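Local coordinates for citrate lyase subunit beta-like protein (Mycobacterium tuberculosis H37Rv, PDB 6AQ4) that is a magnesium-dependent lyase of the HpcH/HpaI aldolase family that binds citramalyl-CoA and may play a role in fatty acid biosynthesis, at residues Val70-Ala75 with Met97-Glu102; Val115-Glu120 with Val138-Gly143. All coordinates share one frame; numbering follows the deposited sequence.

Interaction 1. Residues Val70-Ala75 with Met97-Glu102; sequences VVRINA and MLPKAE. With CQM (Citramalyl-CoA), chain L.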
loop_
_atom_site.group_PDB
_atom_site.type_symbol
_atom_site.label_atom_id
_atom_site.label_comp_id
_atom_site.label_asym_id
_atom_site.label_seq_id
_atom_site.Cartn_x
_atom_site.Cartn_y
_atom_site.Cartn_z
ATOM N N VAL B 70 23.090 -1.679 19.185
ATOM C CA VAL B 70 22.608 -2.843 18.454
ATOM C C VAL B 70 23.696 -3.215 17.443
ATOM O O VAL B 70 24.479 -2.357 17.030
ATOM C CB VAL B 70 21.262 -2.541 17.741
ATOM C CG1 VAL B 70 20.878 -3.669 16.782
ATOM C CG2 VAL B 70 20.153 -2.323 18.762
ATOM N N VAL B 71 23.776 -4.485 17.068
ATOM C CA VAL B 71 24.784 -4.901 16.093
ATOM C C VAL B 71 24.095 -5.417 14.845
ATOM O O VAL B 71 23.347 -6.389 14.920
ATOM C CB VAL B 71 25.698 -6.011 16.644
ATOM C CG1 VAL B 71 26.668 -6.489 15.566
ATOM C CG2 VAL B 71 26.462 -5.529 17.884
ATOM N N ARG B 72 24.314 -4.777 13.699
ATOM C CA ARG B 72 23.764 -5.347 12.473
ATOM C C ARG B 72 24.667 -6.473 11.988
ATOM O O ARG B 72 25.816 -6.242 11.617
ATOM C CB ARG B 72 23.558 -4.321 11.357
ATOM C CG ARG B 72 22.800 -4.940 10.172
ATOM C CD ARG B 72 22.236 -3.895 9.195
ATOM N NE ARG B 72 23.284 -3.237 8.421
ATOM C CZ ARG B 72 23.069 -2.531 7.318
ATOM N NH1 ARG B 72 21.832 -2.390 6.850
ATOM N NH2 ARG B 72 24.097 -1.975 6.674
ATOM N N ILE B 73 24.143 -7.694 12.019
ATOM C CA ILE B 73 24.872 -8.847 11.517
ATOM C C ILE B 73 24.549 -9.031 10.043
ATOM O O ILE B 73 23.767 -8.261 9.470
ATOM C CB ILE B 73 24.507 -10.109 12.290
ATOM C CG1 ILE B 73 23.000 -10.352 12.229
ATOM C CG2 ILE B 73 24.944 -9.975 13.735
ATOM C CD1 ILE B 73 22.560 -11.578 13.052
ATOM N N ASN B 74 25.150 -10.042 9.429
ATOM C CA ASN B 74 24.900 -10.335 8.024
ATOM C C ASN B 74 23.670 -11.203 7.856
ATOM O O ASN B 74 23.098 -11.658 8.842
ATOM C CB ASN B 74 26.130 -10.979 7.376
ATOM C CG ASN B 74 27.257 -9.987 7.187
ATOM O OD1 ASN B 74 27.411 -9.415 6.113
ATOM N ND2 ASN B 74 28.036 -9.760 8.244
ATOM N N ALA B 75 23.265 -11.422 6.608
ATOM C CA ALA B 75 21.984 -12.067 6.300
ATOM C C ALA B 75 21.933 -13.535 6.702
ATOM O O ALA B 75 22.975 -14.191 6.848
ATOM C CB ALA B 75 21.680 -11.940 4.814
ATOM N N MET B 97 20.448 -6.643 14.603
ATOM C CA MET B 97 19.633 -6.273 13.449
ATOM C C MET B 97 19.896 -7.258 12.305
ATOM O O MET B 97 21.036 -7.485 11.908
ATOM C CB MET B 97 19.905 -4.827 13.011
ATOM C CG MET B 97 19.149 -4.409 11.750
ATOM S SD MET B 97 19.371 -2.671 11.275
ATOM C CE MET B 97 18.367 -1.838 12.516
ATOM N N LEU B 98 18.834 -7.847 11.778
ATOM C CA LEU B 98 18.977 -8.832 10.722
ATOM C C LEU B 98 18.604 -8.219 9.376
ATOM O O LEU B 98 17.434 -7.944 9.143
ATOM C CB LEU B 98 18.056 -10.025 10.990
ATOM C CG LEU B 98 17.948 -11.014 9.830
ATOM C CD1 LEU B 98 19.250 -11.828 9.715
ATOM C CD2 LEU B 98 16.750 -11.941 10.020
ATOM N N PRO B 99 19.591 -8.029 8.478
ATOM C CA PRO B 99 19.336 -7.430 7.163
ATOM C C PRO B 99 18.739 -8.466 6.220
ATOM O O PRO B 99 18.888 -9.660 6.462
ATOM C CB PRO B 99 20.737 -7.035 6.683
ATOM C CG PRO B 99 21.624 -8.098 7.293
ATOM C CD PRO B 99 21.006 -8.407 8.651
ATOM N N LYS B 100 18.102 -8.003 5.145
ATOM C CA LYS B 100 17.407 -8.875 4.200
ATOM C C LYS B 100 16.523 -9.862 4.927
ATOM O O LYS B 100 16.464 -11.033 4.548
ATOM C CB LYS B 100 18.371 -9.648 3.290
ATOM C CG LYS B 100 19.020 -8.844 2.155
ATOM C CD LYS B 100 20.136 -7.976 2.657
ATOM C CE LYS B 100 21.071 -7.553 1.525
ATOM N NZ LYS B 100 22.003 -6.477 1.976
ATOM N N ALA B 101 15.848 -9.406 5.980
ATOM C CA ALA B 101 14.947 -10.290 6.729
ATOM C C ALA B 101 13.857 -10.738 5.782
ATOM O O ALA B 101 13.215 -9.906 5.162
ATOM C CB ALA B 101 14.340 -9.561 7.919
ATOM N N GLU B 102 13.644 -12.046 5.662
ATOM C CA GLU B 102 12.748 -12.564 4.628
ATOM C C GLU B 102 11.786 -13.652 5.094
ATOM O O GLU B 102 10.904 -14.035 4.340
ATOM C CB GLU B 102 13.551 -13.052 3.406
ATOM C CG GLU B 102 14.005 -11.901 2.534
ATOM C CD GLU B 102 14.766 -12.325 1.303
ATOM O OE1 GLU B 102 14.675 -11.593 0.297
ATOM O OE2 GLU B 102 15.463 -13.370 1.339
HETATM C C2 CQM L . 20.970 1.134 3.712
HETATM C C4 CQM L . 19.259 -0.142 2.520
HETATM C C6 CQM L . 19.017 0.439 5.016
HETATM P P2A CQM L . 33.150 10.819 6.399
HETATM O O5A CQM L . 34.235 10.784 7.452
HETATM O O4A CQM L . 33.746 10.758 5.008
HETATM O O3A CQM L . 32.226 12.080 6.538
HETATM O O6A CQM L . 32.224 9.530 6.562
HETATM P P1A CQM L . 32.651 13.349 7.375
HETATM O O1A CQM L . 31.526 14.372 7.293
HETATM O O2A CQM L . 33.956 13.911 6.813
HETATM O O5B CQM L . 32.852 12.962 8.890
HETATM C C5B CQM L . 33.233 13.956 9.787
HETATM C C4B CQM L . 33.202 13.579 11.260
HETATM O O4B CQM L . 32.098 12.774 11.467
HETATM C C3B CQM L . 34.330 12.726 11.628
HETATM O O3B CQM L . 34.583 12.871 12.997
HETATM C C2B CQM L . 33.814 11.456 11.392
HETATM O O2B CQM L . 34.702 10.460 11.797
HETATM C C1B CQM L . 32.453 11.526 11.951
HETATM P P3B CQM L . 35.717 13.881 13.481
HETATM O O7A CQM L . 35.916 13.743 14.985
HETATM O O8A CQM L . 35.309 15.310 13.149
HETATM O O9A CQM L . 36.995 13.531 12.747
HETATM N N9A CQM L . 31.496 10.522 11.471
HETATM C C4A CQM L . 30.988 9.499 12.184
HETATM N N3A CQM L . 31.141 9.071 13.448
HETATM C C2A CQM L . 30.479 8.000 13.884
HETATM N N1A CQM L . 29.655 7.314 13.077
HETATM C C6A CQM L . 29.462 7.700 11.808
HETATM C C5A CQM L . 30.133 8.814 11.331
HETATM N N7A CQM L . 30.150 9.439 10.139
HETATM C C8A CQM L . 30.987 10.478 10.230
HETATM N N6A CQM L . 28.571 6.987 10.911
HETATM C CBP CQM L . 30.519 8.014 5.703
HETATM C CCP CQM L . 31.347 9.238 5.515
HETATM C CDP CQM L . 31.372 6.843 5.306
HETATM C CEP CQM L . 29.259 8.098 4.804
HETATM C CAP CQM L . 30.132 7.935 7.172
HETATM O OAP CQM L . 29.224 8.946 7.533
HETATM C C9P CQM L . 29.457 6.612 7.554
HETATM O O9P CQM L . 30.094 5.582 7.619
HETATM N N8P CQM L . 28.037 6.585 7.834
HETATM C C7P CQM L . 27.424 5.340 8.170
HETATM C C6P CQM L . 27.576 4.269 7.080
HETATM C C5P CQM L . 26.774 3.030 7.348
HETATM O O5P CQM L . 26.763 2.570 8.468
HETATM N N4P CQM L . 26.037 2.420 6.266
HETATM C C3P CQM L . 25.217 1.237 6.517
HETATM C C2P CQM L . 23.790 1.651 6.808
HETATM S S1P CQM L . 22.883 2.376 5.433
HETATM C C1 CQM L . 22.314 0.963 4.427
HETATM O O2 CQM L . 22.976 -0.121 4.320
HETATM C C3 CQM L . 19.960 0.033 3.882
HETATM O O7 CQM L . 20.635 -1.135 4.230
HETATM O O3 CQM L . 19.511 -1.141 1.735
HETATM O O4 CQM L . 18.418 0.713 2.142
#
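Two backbone hydrogen bonds join Val71 and Ile73 to Met97, which serves them both as donor and as acceptor. Met97 N gives its hydrogen to Val71 O at 2.9 Å, a nearly straight bond (165° at the hydrogen). Met97 O, in turn, receives Ile73 N at 3.1 Å, and the CA-H of Arg72 approaches the same oxygen. Such bonding to alternate residues is the signature of parallel strands, here the third and fourth of a TIM barrel, linked through helix 79-88 in a beta-alpha-beta crossover. The side chains of Arg72 and Met97 leave the same face of the sheet, and Met97 slants across the arginine's aliphatic part, its SD 3.7 Å from Arg72 CD. Methionine suits this place because its slender, unbranched chain can lie against the arginine methylenes, CG and SD both touching them. Arg72 continues beyond it with CG anti to the backbone N (chi1 -172°) and a bend at chi3, which delivers the guanidinium to citramalyl-CoA. There NH1 donates to ligand O7 at 3.1 Å, while NH2 donates to ligand O2 at 3.2 Å, an oxygen lying in the guanidinium plane at its edge. A salt bridge from NE to Asp42 probably helps fix the group's rotation. Farther along, Asn74 ND2 is satisfied by Asp84 and Leu43 O, whereas the buried Ile73 O has no hydrogen-bond partner in the model. Pro99 packs its CG 3.8 Å from Asn74 C. Lys100 NZ makes salt bridges to Glu44 and Asp45 and a hydrogen bond to Asp146, a magnesium ligand.

Interaction 2. Residues Val115-Glu120 with Val138-Gly143; sequences VIALVE and VGMMWG. With MG (magnesium ion), chain K; CQM (Citramalyl-CoA), chain L.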
loop_
_atom_site.group_PDB
_atom_site.type_symbol
_atom_site.label_atom_id
_atom_site.label_comp_id
_atom_site.label_asym_id
_atom_site.label_seq_id
_atom_site.Cartn_x
_atom_site.Cartn_y
_atom_site.Cartn_z
ATOM N N VAL B 115 15.776 -9.384 18.229
ATOM C CA VAL B 115 16.058 -9.174 16.820
ATOM C C VAL B 115 15.265 -7.999 16.261
ATOM O O VAL B 115 14.032 -7.952 16.380
ATOM C CB VAL B 115 15.710 -10.422 15.982
ATOM C CG1 VAL B 115 15.781 -10.095 14.474
ATOM C CG2 VAL B 115 16.610 -11.591 16.332
ATOM N N ILE B 116 15.971 -7.044 15.658
ATOM C CA ILE B 116 15.312 -6.028 14.839
ATOM C C ILE B 116 15.432 -6.463 13.376
ATOM O O ILE B 116 16.537 -6.524 12.818
ATOM C CB ILE B 116 15.934 -4.631 15.048
ATOM C CG1 ILE B 116 15.857 -4.228 16.523
ATOM C CG2 ILE B 116 15.243 -3.599 14.163
ATOM C CD1 ILE B 116 16.510 -2.894 16.825
ATOM N N ALA B 117 14.298 -6.798 12.770
ATOM C CA ALA B 117 14.275 -7.250 11.388
ATOM C C ALA B 117 14.287 -6.062 10.427
ATOM O O ALA B 117 13.407 -5.184 10.478
ATOM C CB ALA B 117 13.046 -8.114 11.127
ATOM N N LEU B 118 15.289 -6.034 9.558
ATOM C CA LEU B 118 15.381 -5.001 8.541
ATOM C C LEU B 118 14.861 -5.596 7.239
ATOM O O LEU B 118 15.537 -6.411 6.577
ATOM C CB LEU B 118 16.826 -4.509 8.388
ATOM C CG LEU B 118 17.190 -3.614 7.196
ATOM C CD1 LEU B 118 16.318 -2.360 7.113
ATOM C CD2 LEU B 118 18.695 -3.229 7.224
ATOM N N VAL B 119 13.643 -5.199 6.887
ATOM C CA VAL B 119 13.015 -5.641 5.652
ATOM C C VAL B 119 13.389 -4.703 4.516
ATOM O O VAL B 119 13.161 -3.485 4.585
ATOM C CB VAL B 119 11.482 -5.722 5.817
ATOM C CG1 VAL B 119 10.799 -6.049 4.486
ATOM C CG2 VAL B 119 11.153 -6.756 6.865
ATOM N N GLU B 120 13.960 -5.276 3.464
ATOM C CA GLU B 120 14.534 -4.487 2.387
ATOM C C GLU B 120 14.594 -5.308 1.092
ATOM O O GLU B 120 15.475 -5.111 0.264
ATOM C CB GLU B 120 15.932 -3.998 2.794
ATOM C CG GLU B 120 16.777 -5.087 3.470
ATOM C CD GLU B 120 18.164 -4.599 3.841
ATOM O OE1 GLU B 120 18.476 -3.450 3.478
ATOM O OE2 GLU B 120 18.928 -5.348 4.486
ATOM N N VAL B 138 11.856 -7.775 18.221
ATOM C CA VAL B 138 11.537 -6.618 19.054
ATOM C C VAL B 138 11.380 -5.330 18.236
ATOM O O VAL B 138 10.926 -4.307 18.769
ATOM C CB VAL B 138 12.606 -6.394 20.131
ATOM C CG1 VAL B 138 12.800 -7.665 20.941
ATOM C CG2 VAL B 138 13.914 -5.969 19.484
ATOM N N GLY B 139 11.762 -5.366 16.958
ATOM C CA GLY B 139 11.603 -4.202 16.092
ATOM C C GLY B 139 11.616 -4.501 14.599
ATOM O O GLY B 139 12.118 -5.541 14.183
ATOM N N MET B 140 11.053 -3.590 13.801
ATOM C CA MET B 140 11.104 -3.679 12.340
ATOM C C MET B 140 11.633 -2.367 11.766
ATOM O O MET B 140 11.153 -1.291 12.135
ATOM C CB MET B 140 9.707 -3.904 11.748
ATOM C CG MET B 140 8.951 -5.074 12.314
ATOM S SD MET B 140 9.489 -6.649 11.636
ATOM C CE MET B 140 8.853 -6.566 9.948
ATOM N N MET B 141 12.608 -2.457 10.864
ATOM C CA MET B 141 13.076 -1.308 10.085
ATOM C C MET B 141 12.842 -1.647 8.612
ATOM O O MET B 141 12.685 -2.820 8.280
ATOM C CB MET B 141 14.557 -1.074 10.366
ATOM C CG MET B 141 15.208 0.031 9.574
ATOM S SD MET B 141 16.944 0.212 10.048
ATOM C CE MET B 141 17.422 1.606 9.014
ATOM N N TRP B 142 12.747 -0.649 7.738
ATOM C CA TRP B 142 12.722 -0.928 6.291
ATOM C C TRP B 142 13.903 -0.274 5.583
ATOM O O TRP B 142 14.467 0.706 6.076
ATOM C CB TRP B 142 11.400 -0.499 5.636
ATOM C CG TRP B 142 11.257 0.992 5.508
ATOM C CD1 TRP B 142 11.096 1.893 6.523
ATOM C CD2 TRP B 142 11.273 1.748 4.296
ATOM N NE1 TRP B 142 11.016 3.170 6.015
ATOM C CE2 TRP B 142 11.120 3.107 4.649
ATOM C CE3 TRP B 142 11.404 1.411 2.944
ATOM C CZ2 TRP B 142 11.092 4.126 3.699
ATOM C CZ3 TRP B 142 11.375 2.425 2.003
ATOM C CH2 TRP B 142 11.220 3.766 2.386
ATOM N N GLY B 143 14.284 -0.831 4.437
ATOM C CA GLY B 143 15.422 -0.334 3.676
ATOM C C GLY B 143 15.014 -0.187 2.221
ATOM O O GLY B 143 14.631 -1.158 1.564
HETATM MG MG MG K . 20.473 -2.873 2.897
HETATM C C2 CQM L . 20.970 1.134 3.712
HETATM C C4 CQM L . 19.259 -0.142 2.520
HETATM C C6 CQM L . 19.017 0.439 5.016
HETATM P P2A CQM L . 33.150 10.819 6.399
HETATM O O5A CQM L . 34.235 10.784 7.452
HETATM O O4A CQM L . 33.746 10.758 5.008
HETATM O O3A CQM L . 32.226 12.080 6.538
HETATM O O6A CQM L . 32.224 9.530 6.562
HETATM P P1A CQM L . 32.651 13.349 7.375
HETATM O O1A CQM L . 31.526 14.372 7.293
HETATM O O2A CQM L . 33.956 13.911 6.813
HETATM O O5B CQM L . 32.852 12.962 8.890
HETATM C C5B CQM L . 33.233 13.956 9.787
HETATM C C4B CQM L . 33.202 13.579 11.260
HETATM O O4B CQM L . 32.098 12.774 11.467
HETATM C C3B CQM L . 34.330 12.726 11.628
HETATM O O3B CQM L . 34.583 12.871 12.997
HETATM C C2B CQM L . 33.814 11.456 11.392
HETATM O O2B CQM L . 34.702 10.460 11.797
HETATM C C1B CQM L . 32.453 11.526 11.951
HETATM P P3B CQM L . 35.717 13.881 13.481
HETATM O O7A CQM L . 35.916 13.743 14.985
HETATM O O8A CQM L . 35.309 15.310 13.149
HETATM O O9A CQM L . 36.995 13.531 12.747
HETATM N N9A CQM L . 31.496 10.522 11.471
HETATM C C4A CQM L . 30.988 9.499 12.184
HETATM N N3A CQM L . 31.141 9.071 13.448
HETATM C C2A CQM L . 30.479 8.000 13.884
HETATM N N1A CQM L . 29.655 7.314 13.077
HETATM C C6A CQM L . 29.462 7.700 11.808
HETATM C C5A CQM L . 30.133 8.814 11.331
HETATM N N7A CQM L . 30.150 9.439 10.139
HETATM C C8A CQM L . 30.987 10.478 10.230
HETATM N N6A CQM L . 28.571 6.987 10.911
HETATM C CBP CQM L . 30.519 8.014 5.703
HETATM C CCP CQM L . 31.347 9.238 5.515
HETATM C CDP CQM L . 31.372 6.843 5.306
HETATM C CEP CQM L . 29.259 8.098 4.804
HETATM C CAP CQM L . 30.132 7.935 7.172
HETATM O OAP CQM L . 29.224 8.946 7.533
HETATM C C9P CQM L . 29.457 6.612 7.554
HETATM O O9P CQM L . 30.094 5.582 7.619
HETATM N N8P CQM L . 28.037 6.585 7.834
HETATM C C7P CQM L . 27.424 5.340 8.170
HETATM C C6P CQM L . 27.576 4.269 7.080
HETATM C C5P CQM L . 26.774 3.030 7.348
HETATM O O5P CQM L . 26.763 2.570 8.468
HETATM N N4P CQM L . 26.037 2.420 6.266
HETATM C C3P CQM L . 25.217 1.237 6.517
HETATM C C2P CQM L . 23.790 1.651 6.808
HETATM S S1P CQM L . 22.883 2.376 5.433
HETATM C C1 CQM L . 22.314 0.963 4.427
HETATM O O2 CQM L . 22.976 -0.121 4.320
HETATM C C3 CQM L . 19.960 0.033 3.882
HETATM O O7 CQM L . 20.635 -1.135 4.230
HETATM O O3 CQM L . 19.511 -1.141 1.735
HETATM O O4 CQM L . 18.418 0.713 2.142
HETATM O O HOH W 1 21.302 -4.314 4.382
HETATM O O HOH W 2 22.613 -2.280 2.274
#
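With CG anti to the backbone N in both (chi1 169° and 177°), Leu118 and Met141, paired across the parallel strands, run side by side from the same face of the sheet. The leucine's CD1 branch makes the touch, 3.6 Å from Met141 CG. CD1 also rests against the backbone of Trp142 and Gly143; leucine's forked end suits this place, since one branch can cover both the methionine and the backbone that follows it. Glu120 CG instead takes the crowded position between backbone N and carbonyl carbon (chi1 44°), and the chain then extends to the magnesium ion. OE1 binds the metal at 2.2 Å; OE2 accepts a hydrogen bond from a metal-bound water at 2.6 Å and another from Lys100 N, so both carboxylate oxygens are engaged and the group's rotation is restrained. Glycine suits position 143 because a side chain there would run into Glu120 OE1, the metal-binding oxygen. On the face bearing Ala117 and Val119, the bent chain of Met140 passes the small Ala117, SD 3.9 Å from its CB, and brings CE to Val119 CG2. These apolar groups meet helices 129-133 and 165-180. Between the two faces the backbones exchange regular parallel bonds: Ala117 N to Gly139 O, Met141 N to Ala117 O and Val119 N to Met141 O are each 2.9 Å long. Gly143 N to Val119 O extends the pattern to Gly143, just beyond strand 137-142. Citramalyl-CoA O7 and O3, two waters and Asp146 complete the six ligands around magnesium, an acidic metal site at the C-terminal ends of neighbouring strands, as is characteristic of TIM-barrel enzymes of the HpcH/HpaI aldolase family.

In the fold
From the N terminus the chain runs through strand 69-72 and helix 79-88 and returns in strand 95-98, where interaction 1 closes its loop. Strand 114-119 follows, and after helices 122-125 and 129-133 strand 137-142 closes interaction 2. The two loops are in series, neither nested nor crossed, and together they join the third to the sixth strands of the eight-stranded barrel. Strands 95-98 and 114-119 are themselves neighbours, with Leu98 N probably hydrogen-bonded to Ile116 O, so the pairs form one continuous sheet. With centres about 8 Å apart, both contacts reach citramalyl-CoA at the barrel's C-terminal mouth.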